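Local coordinates for putative periplasmic protein (Wolinella succinogenes, PDB 3KN3), which is a putative periplasmic binding protein, probably a solute receptor of a tungstate-type ABC transporter, and can bind glutathione, at residues P92-K95 and Q96-T99; I159-A162 and E163-K166; K222-I225 and D226-S230. All coordinates share one frame; numbering follows the deposited sequence.

Overall arrangement
From the N terminus, the chain builds the lobe with the 6-12 and 35-41 strands, crosses into the second lobe and returns late to the first. Contact 1 (92-99) is the short helix after strand 86-90; contact 2 (159-166) ends helix 155-164 just before strand 168-172. Their centres are 16 Å apart, and they touch where Phe94 meets Lys166, both beside the five-stranded sheet. Contact 3 (222-230) ends helix 218-229, on the opposite side of the chain's centre, 40 Å from contact 1 and 42 Å from contact 2, centre to centre, against the strands 78-82 and 202-208. Each closes only helical turns; the three follow in series, without nesting or crossing.

Contact 1. Residues P92-K95 and Q96-T99; sequences PSFK and QKFT
The aromatic ring of Phe94 and the aliphatic chain of Lys97 run side by side in the same direction, one turn apart on the short helix 93-98. Lys97 CD meets the ring at its edge, near the ring plane, 3.8 Å from Phe94 CD2. With CG anti to the backbone N of Lys97 (chi1 -164°), the lysine chain stays extended as far as CE and bends at its end, where NZ forms a salt bridge with Glu113 on helix 103-113. Phe98 is a looser neighbour of Phe94: its CE1 lies 4.4 Å from Phe94 CD2, an oblique approach. The Phe98 ring is buried among Ala106, Leu109 and Ile110 of helix 103-113, and both phenylalanines also rest on Val192 of strand 190-193 and Leu168 of strand 168-172.

Hydrogen bonding is sparse and of short span. Phe98 N donates to Lys95 O over 3.3 Å, an i to i+3 bond that approaches well above the carbonyl plane, 54° out of it. Closer to the end of the helix, Gln96 O is gripped twice by one residue: Thr99 N reaches it at 3.3 Å and Thr99 OG1 at 3.2 Å, both from the same face of the carbonyl. The threonine thus folds its hydroxyl back over the last turn, while Thr99 CG2 lies 3.2 Å from Lys95 O. At the other end of the helix, Lys95 N bonds to Pro92 O (3.1 Å), and Ser93 OG turns back to Asn91.

The chemistry is therefore divided: Phe94 and Phe98 set an apolar side into the fold, the Lys97 charge is held by Glu113, and the Gln96 carbonyl is satisfied twice by Thr99, so that a hydroxyl reinforces the i to i+3 backbone bond closing the last turn.

Contact 2. Residues I159-A162 and E163-K166; sequences INIA and EEQK
Ile161 on the last turn of helix 155-164 and Gln165 just past its end lie side by side, pointing the same way, and the backbone beneath them is firmly bonded. Three consecutive i to i+4 bonds knit this part: Glu163 N to Ile159 O at 3.0 Å, Glu164 N to Asn160 O at 2.8 Å, and Gln165 N to Ile161 O at 2.9 Å. The inner face is closely packed. Ala162 sets its methyl against Val118 and Thr169, Ile161 joins it on Val118 and also reaches Ala151, and Ile159 is buried against Thr171 and Tyr179. Glu163 packs against Tyr179, Pro188 and Met189.

The outer side is looser. Glu164 bends at chi2 and curls its carboxylate back beside the preceding turn, leaving OE2 3.7 Å from Asn160 CB. That turn also brings OE2 to 3.1 Å from Asn160 O; as both are acceptors, the approach is probably unfavourable electrostatically.

Past Gln165, which leaves helical geometry, Lys166 takes positive phi (58°) and its N turns back to Glu163 O at 3.2 Å. Together with Gly167 N reaching Ala162 O, this is a Schellman motif, the C-terminal cap that ends helix 155-164 and turns the chain into strand 168-172 of the five-stranded sheet.

Contact 3. Residues K222-I225 and D226-S230; sequences KQFI and DWIVS
Phe224 offers one face of its ring to Ile228: CG1 of the isoleucine stands above it, 4.2 Å from the ring centroid and 17° off the normal, a CH-pi contact one helical turn on. The Trp227 six-membered ring lies nearly parallel to Phe224, at 25°, but is slid so far along that the two barely overlap. They meet obliquely through Phe224 CE1 and Trp227 CZ3, 3.8 Å apart. Both aromatic side chains leave the backbone with CG anti to N, which carries the rings down the same flank of the helix. Tyr28 of helix 20-32 meets both, edge-to-face with Phe224, and Trp227 NE1 is hydrogen-bonded to Asp31.

Helix 218-229 thus packs on the first-lobe sheet of this periplasmic-binding-protein fold: Phe224, Ile225 and Ile228 press on Ile205 of strand 202-208, while Ile228 also touches Val81 and Leu24. The Ile228 side chain is about 9 Å from that of Tyr203, a residue of the glutathione site observed for this protein; no glutathione is bound to this chain.

On the opposite, more exposed flank, the Lys222 chain bends at chi2 and again at chi4 and brings its CE in front of the two carboxylate oxygens, 3.2 Å from Asp226 OD1 and 3.3 Å from Asp226 OD2. Its ammonium end makes a salt bridge and a weak hydrogen bond, Lys222 NZ to Asp226 OD2 at 3.3 Å. Regular i to i+4 backbone bonds run beneath, from Asp226 N to Lys222 O through to Val229 N and Ile225 O. At the helix end Ser230 OG donates to Trp227 O over 3.0 Å, in the carbonyl plane and on a lone pair, while Ser230 N reaches the same oxygen; Ser230 is also the N-cap of helix 231-238.

Contact 1. Residues P92-K95 and Q96-T99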
loop_
_atom_site.group_PDB
_atom_site.type_symbol
_atom_site.label_atom_id
_atom_site.label_comp_id
_atom_site.label_asym_id
_atom_site.label_seq_id
_atom_site.Cartn_x
_atom_site.Cartn_y
_atom_site.Cartn_z
ATOM N N PRO A 92 -23.827 5.459 3.785
ATOM C CA PRO A 92 -24.515 5.024 2.562
ATOM C C PRO A 92 -25.056 6.174 1.707
ATOM O O PRO A 92 -25.073 6.046 0.478
ATOM C CB PRO A 92 -25.649 4.153 3.096
ATOM C CG PRO A 92 -25.115 3.611 4.398
ATOM C CD PRO A 92 -24.310 4.745 4.981
ATOM N N SER A 93 -25.472 7.275 2.332
ATOM C CA SER A 93 -25.865 8.472 1.582
ATOM C C SER A 93 -24.993 8.684 0.355
ATOM O O SER A 93 -25.489 8.893 -0.751
ATOM C CB SER A 93 -25.745 9.723 2.451
ATOM O OG SER A 93 -26.377 9.564 3.703
ATOM N N PHE A 94 -23.686 8.610 0.556
ATOM C CA PHE A 94 -22.728 9.054 -0.448
ATOM C C PHE A 94 -22.558 8.197 -1.706
ATOM O O PHE A 94 -22.064 8.699 -2.719
ATOM C CB PHE A 94 -21.356 9.268 0.195
ATOM C CG PHE A 94 -21.289 10.458 1.092
ATOM C CD1 PHE A 94 -21.359 10.310 2.470
ATOM C CD2 PHE A 94 -21.158 11.728 0.559
ATOM C CE1 PHE A 94 -21.295 11.414 3.309
ATOM C CE2 PHE A 94 -21.094 12.836 1.379
ATOM C CZ PHE A 94 -21.163 12.680 2.766
ATOM N N LYS A 95 -22.934 6.920 -1.661
ATOM C CA LYS A 95 -22.601 6.041 -2.787
ATOM C C LYS A 95 -23.209 6.502 -4.107
ATOM O O LYS A 95 -22.488 6.667 -5.098
ATOM C CB LYS A 95 -22.916 4.571 -2.505
ATOM C CG LYS A 95 -24.292 4.307 -1.966
ATOM C CD LYS A 95 -24.514 2.804 -1.842
ATOM C CE LYS A 95 -23.947 2.236 -0.549
ATOM N NZ LYS A 95 -24.069 0.745 -0.504
ATOM N N GLN A 96 -24.521 6.727 -4.115
ATOM C CA GLN A 96 -25.193 7.305 -5.277
ATOM C C GLN A 96 -24.502 8.564 -5.784
ATOM O O GLN A 96 -24.357 8.759 -6.985
ATOM C CB GLN A 96 -26.659 7.612 -4.962
ATOM C CG GLN A 96 -27.525 6.388 -4.954
ATOM C CD GLN A 96 -27.196 5.472 -6.112
ATOM O OE1 GLN A 96 -26.710 4.359 -5.914
ATOM N NE2 GLN A 96 -27.428 5.948 -7.332
ATOM N N LYS A 97 -24.055 9.399 -4.856
ATOM C CA LYS A 97 -23.439 10.684 -5.178
ATOM C C LYS A 97 -22.314 10.649 -6.227
ATOM O O LYS A 97 -22.200 11.566 -7.045
ATOM C CB LYS A 97 -22.914 11.334 -3.894
ATOM C CG LYS A 97 -22.607 12.809 -4.037
ATOM C CD LYS A 97 -22.116 13.366 -2.715
ATOM C CE LYS A 97 -22.231 14.878 -2.672
ATOM N NZ LYS A 97 -23.646 15.333 -2.695
ATOM N N PHE A 98 -21.489 9.599 -6.183
ATOM C CA PHE A 98 -20.289 9.506 -7.010
ATOM C C PHE A 98 -20.364 8.442 -8.099
ATOM O O PHE A 98 -19.393 8.230 -8.827
ATOM C CB PHE A 98 -19.062 9.236 -6.140
ATOM C CG PHE A 98 -18.793 10.309 -5.121
ATOM C CD1 PHE A 98 -18.652 9.988 -3.772
ATOM C CD2 PHE A 98 -18.689 11.640 -5.503
ATOM C CE1 PHE A 98 -18.403 10.982 -2.825
ATOM C CE2 PHE A 98 -18.444 12.636 -4.558
ATOM C CZ PHE A 98 -18.297 12.305 -3.220
ATOM N N THR A 99 -21.505 7.774 -8.233
ATOM C CA THR A 99 -21.585 6.672 -9.190
ATOM C C THR A 99 -21.127 7.094 -10.600
ATOM O O THR A 99 -21.514 8.149 -11.115
ATOM C CB THR A 99 -22.986 6.039 -9.241
ATOM O OG1 THR A 99 -23.935 7.037 -9.611
ATOM C CG2 THR A 99 -23.367 5.476 -7.880
#

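Contact 2. Residues I159-A162 and E163-K166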
loop_
_atom_site.group_PDB
_atom_site.type_symbol
_atom_site.label_atom_id
_atom_site.label_comp_id
_atom_site.label_asym_id
_atom_site.label_seq_id
_atom_site.Cartn_x
_atom_site.Cartn_y
_atom_site.Cartn_z
ATOM N N ILE A 159 -11.182 6.727 10.642
ATOM C CA ILE A 159 -12.448 6.237 10.107
ATOM C C ILE A 159 -13.589 6.579 11.072
ATOM O O ILE A 159 -14.673 7.000 10.667
ATOM C CB ILE A 159 -12.421 4.719 9.846
ATOM C CG1 ILE A 159 -11.380 4.374 8.778
ATOM C CG2 ILE A 159 -13.782 4.237 9.406
ATOM C CD1 ILE A 159 -11.390 2.935 8.357
ATOM N N ASN A 160 -13.346 6.408 12.360
ATOM C CA ASN A 160 -14.387 6.732 13.329
ATOM C C ASN A 160 -14.705 8.224 13.364
ATOM O O ASN A 160 -15.863 8.620 13.519
ATOM C CB ASN A 160 -14.038 6.200 14.719
ATOM C CG ASN A 160 -14.130 4.681 14.792
ATOM O OD1 ASN A 160 -15.067 4.074 14.252
ATOM N ND2 ASN A 160 -13.151 4.058 15.454
ATOM N N ILE A 161 -13.679 9.048 13.204
ATOM C CA ILE A 161 -13.902 10.477 13.135
ATOM C C ILE A 161 -14.738 10.815 11.910
ATOM O O ILE A 161 -15.679 11.601 12.019
ATOM C CB ILE A 161 -12.582 11.240 13.111
ATOM C CG1 ILE A 161 -11.915 11.191 14.491
ATOM C CG2 ILE A 161 -12.806 12.670 12.703
ATOM C CD1 ILE A 161 -10.440 11.555 14.447
ATOM N N ALA A 162 -14.409 10.222 10.753
ATOM C CA ALA A 162 -15.174 10.489 9.533
ATOM C C ALA A 162 -16.632 10.109 9.732
ATOM O O ALA A 162 -17.539 10.822 9.309
ATOM C CB ALA A 162 -14.579 9.754 8.285
ATOM N N GLU A 163 -16.848 8.972 10.374
ATOM C CA GLU A 163 -18.194 8.498 10.643
ATOM C C GLU A 163 -18.892 9.473 11.603
ATOM O O GLU A 163 -20.050 9.841 11.403
ATOM C CB GLU A 163 -18.135 7.081 11.222
ATOM C CG GLU A 163 -19.454 6.329 11.241
ATOM C CD GLU A 163 -20.367 6.718 12.407
ATOM O OE1 GLU A 163 -19.864 6.935 13.537
ATOM O OE2 GLU A 163 -21.599 6.786 12.182
ATOM N N GLU A 164 -18.171 9.905 12.631
ATOM C CA GLU A 164 -18.731 10.815 13.628
ATOM C C GLU A 164 -19.204 12.110 12.990
ATOM O O GLU A 164 -20.284 12.599 13.306
ATOM C CB GLU A 164 -17.715 11.109 14.736
ATOM C CG GLU A 164 -17.843 10.183 15.940
ATOM C CD GLU A 164 -16.496 9.668 16.466
ATOM O OE1 GLU A 164 -15.602 10.491 16.789
ATOM O OE2 GLU A 164 -16.346 8.429 16.575
ATOM N N GLN A 165 -18.403 12.655 12.078
ATOM C CA GLN A 165 -18.735 13.936 11.461
ATOM C C GLN A 165 -19.413 13.801 10.128
ATOM O O GLN A 165 -19.451 14.744 9.355
ATOM C CB GLN A 165 -17.507 14.831 11.362
ATOM C CG GLN A 165 -17.012 15.203 12.736
ATOM C CD GLN A 165 -15.686 15.908 12.731
ATOM O OE1 GLN A 165 -14.801 15.569 13.507
ATOM N NE2 GLN A 165 -15.535 16.893 11.857
ATOM N N LYS A 166 -19.963 12.625 9.874
ATOM C CA LYS A 166 -20.855 12.434 8.736
ATOM C C LYS A 166 -20.157 12.791 7.419
ATOM O O LYS A 166 -20.778 13.316 6.495
ATOM C CB LYS A 166 -22.134 13.260 8.924
ATOM C CG LYS A 166 -22.649 13.273 10.363
ATOM C CD LYS A 166 -23.857 12.379 10.557
ATOM C CE LYS A 166 -25.065 12.915 9.786
ATOM N NZ LYS A 166 -26.292 12.077 9.956
#

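Contact 3. Residues K222-I225 and D226-S230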
loop_
_atom_site.group_PDB
_atom_site.type_symbol
_atom_site.label_atom_id
_atom_site.label_comp_id
_atom_site.label_asym_id
_atom_site.label_seq_id
_atom_site.Cartn_x
_atom_site.Cartn_y
_atom_site.Cartn_z
ATOM N N LYS A 222 16.700 -12.883 -8.380
ATOM C CA LYS A 222 16.162 -12.722 -9.722
ATOM C C LYS A 222 15.093 -13.788 -10.039
ATOM O O LYS A 222 14.084 -13.515 -10.701
ATOM C CB LYS A 222 17.299 -12.735 -10.749
ATOM C CG LYS A 222 16.857 -12.815 -12.181
ATOM C CD LYS A 222 16.528 -11.457 -12.780
ATOM C CE LYS A 222 16.112 -11.612 -14.254
ATOM N NZ LYS A 222 16.870 -12.717 -14.958
ATOM N N GLN A 223 15.300 -15.000 -9.542
ATOM C CA GLN A 223 14.320 -16.056 -9.758
ATOM C C GLN A 223 12.971 -15.702 -9.132
ATOM O O GLN A 223 11.920 -15.828 -9.759
ATOM C CB GLN A 223 14.830 -17.375 -9.199
ATOM C CG GLN A 223 13.889 -18.537 -9.416
ATOM C CD GLN A 223 14.359 -19.798 -8.697
ATOM O OE1 GLN A 223 15.445 -20.307 -8.971
ATOM N NE2 GLN A 223 13.546 -20.293 -7.761
ATOM N N PHE A 224 13.005 -15.245 -7.892
ATOM C CA PHE A 224 11.787 -14.858 -7.210
ATOM C C PHE A 224 11.088 -13.711 -7.923
ATOM O O PHE A 224 9.872 -13.709 -8.078
ATOM C CB PHE A 224 12.108 -14.452 -5.785
ATOM C CG PHE A 224 10.922 -13.992 -5.023
ATOM C CD1 PHE A 224 9.887 -14.866 -4.750
ATOM C CD2 PHE A 224 10.839 -12.693 -4.572
ATOM C CE1 PHE A 224 8.786 -14.448 -4.034
ATOM C CE2 PHE A 224 9.742 -12.270 -3.854
ATOM C CZ PHE A 224 8.714 -13.147 -3.586
ATOM N N ILE A 225 11.867 -12.732 -8.353
ATOM C CA ILE A 225 11.308 -11.586 -9.051
ATOM C C ILE A 225 10.685 -12.005 -10.382
ATOM O O ILE A 225 9.606 -11.542 -10.742
ATOM C CB ILE A 225 12.378 -10.481 -9.257
ATOM C CG1 ILE A 225 12.632 -9.731 -7.949
ATOM C CG2 ILE A 225 11.974 -9.522 -10.360
ATOM C CD1 ILE A 225 13.805 -8.783 -8.032
ATOM N N ASP A 226 11.354 -12.888 -11.111
ATOM C CA ASP A 226 10.815 -13.352 -12.384
ATOM C C ASP A 226 9.505 -14.112 -12.149
ATOM O O ASP A 226 8.547 -13.983 -12.907
ATOM C CB ASP A 226 11.824 -14.234 -13.122
ATOM C CG ASP A 226 13.046 -13.462 -13.619
ATOM O OD1 ASP A 226 13.015 -12.214 -13.628
ATOM O OD2 ASP A 226 14.041 -14.116 -14.016
ATOM N N TRP A 227 9.463 -14.895 -11.079
ATOM C CA TRP A 227 8.265 -15.663 -10.746
ATOM C C TRP A 227 7.075 -14.720 -10.531
ATOM O O TRP A 227 6.011 -14.894 -11.121
ATOM C CB TRP A 227 8.547 -16.512 -9.509
ATOM C CG TRP A 227 7.393 -17.269 -8.957
ATOM C CD1 TRP A 227 6.866 -18.422 -9.448
ATOM C CD2 TRP A 227 6.643 -16.953 -7.781
ATOM N NE1 TRP A 227 5.817 -18.831 -8.672
ATOM C CE2 TRP A 227 5.661 -17.948 -7.635
ATOM C CE3 TRP A 227 6.701 -15.919 -6.841
ATOM C CZ2 TRP A 227 4.739 -17.947 -6.577
ATOM C CZ3 TRP A 227 5.780 -15.915 -5.796
ATOM C CH2 TRP A 227 4.815 -16.922 -5.676
ATOM N N ILE A 228 7.284 -13.704 -9.703
ATOM C CA ILE A 228 6.278 -12.691 -9.416
ATOM C C ILE A 228 5.794 -11.981 -10.691
ATOM O O ILE A 228 4.610 -11.769 -10.915
ATOM C CB ILE A 228 6.890 -11.641 -8.487
ATOM C CG1 ILE A 228 6.982 -12.188 -7.059
ATOM C CG2 ILE A 228 6.106 -10.347 -8.560
ATOM C CD1 ILE A 228 5.680 -12.149 -6.305
ATOM N N VAL A 229 6.742 -11.631 -11.535
ATOM C CA VAL A 229 6.465 -10.882 -12.736
ATOM C C VAL A 229 5.804 -11.744 -13.823
ATOM O O VAL A 229 5.160 -11.218 -14.729
ATOM C CB VAL A 229 7.786 -10.275 -13.222
ATOM C CG1 VAL A 229 8.033 -10.584 -14.669
ATOM C CG2 VAL A 229 7.846 -8.791 -12.893
ATOM N N SER A 230 5.940 -13.069 -13.709
ATOM C CA SER A 230 5.391 -14.007 -14.700
ATOM C C SER A 230 3.876 -13.904 -14.829
ATOM O O SER A 230 3.172 -13.652 -13.843
ATOM C CB SER A 230 5.774 -15.459 -14.373
ATOM O OG SER A 230 4.773 -16.104 -13.600
#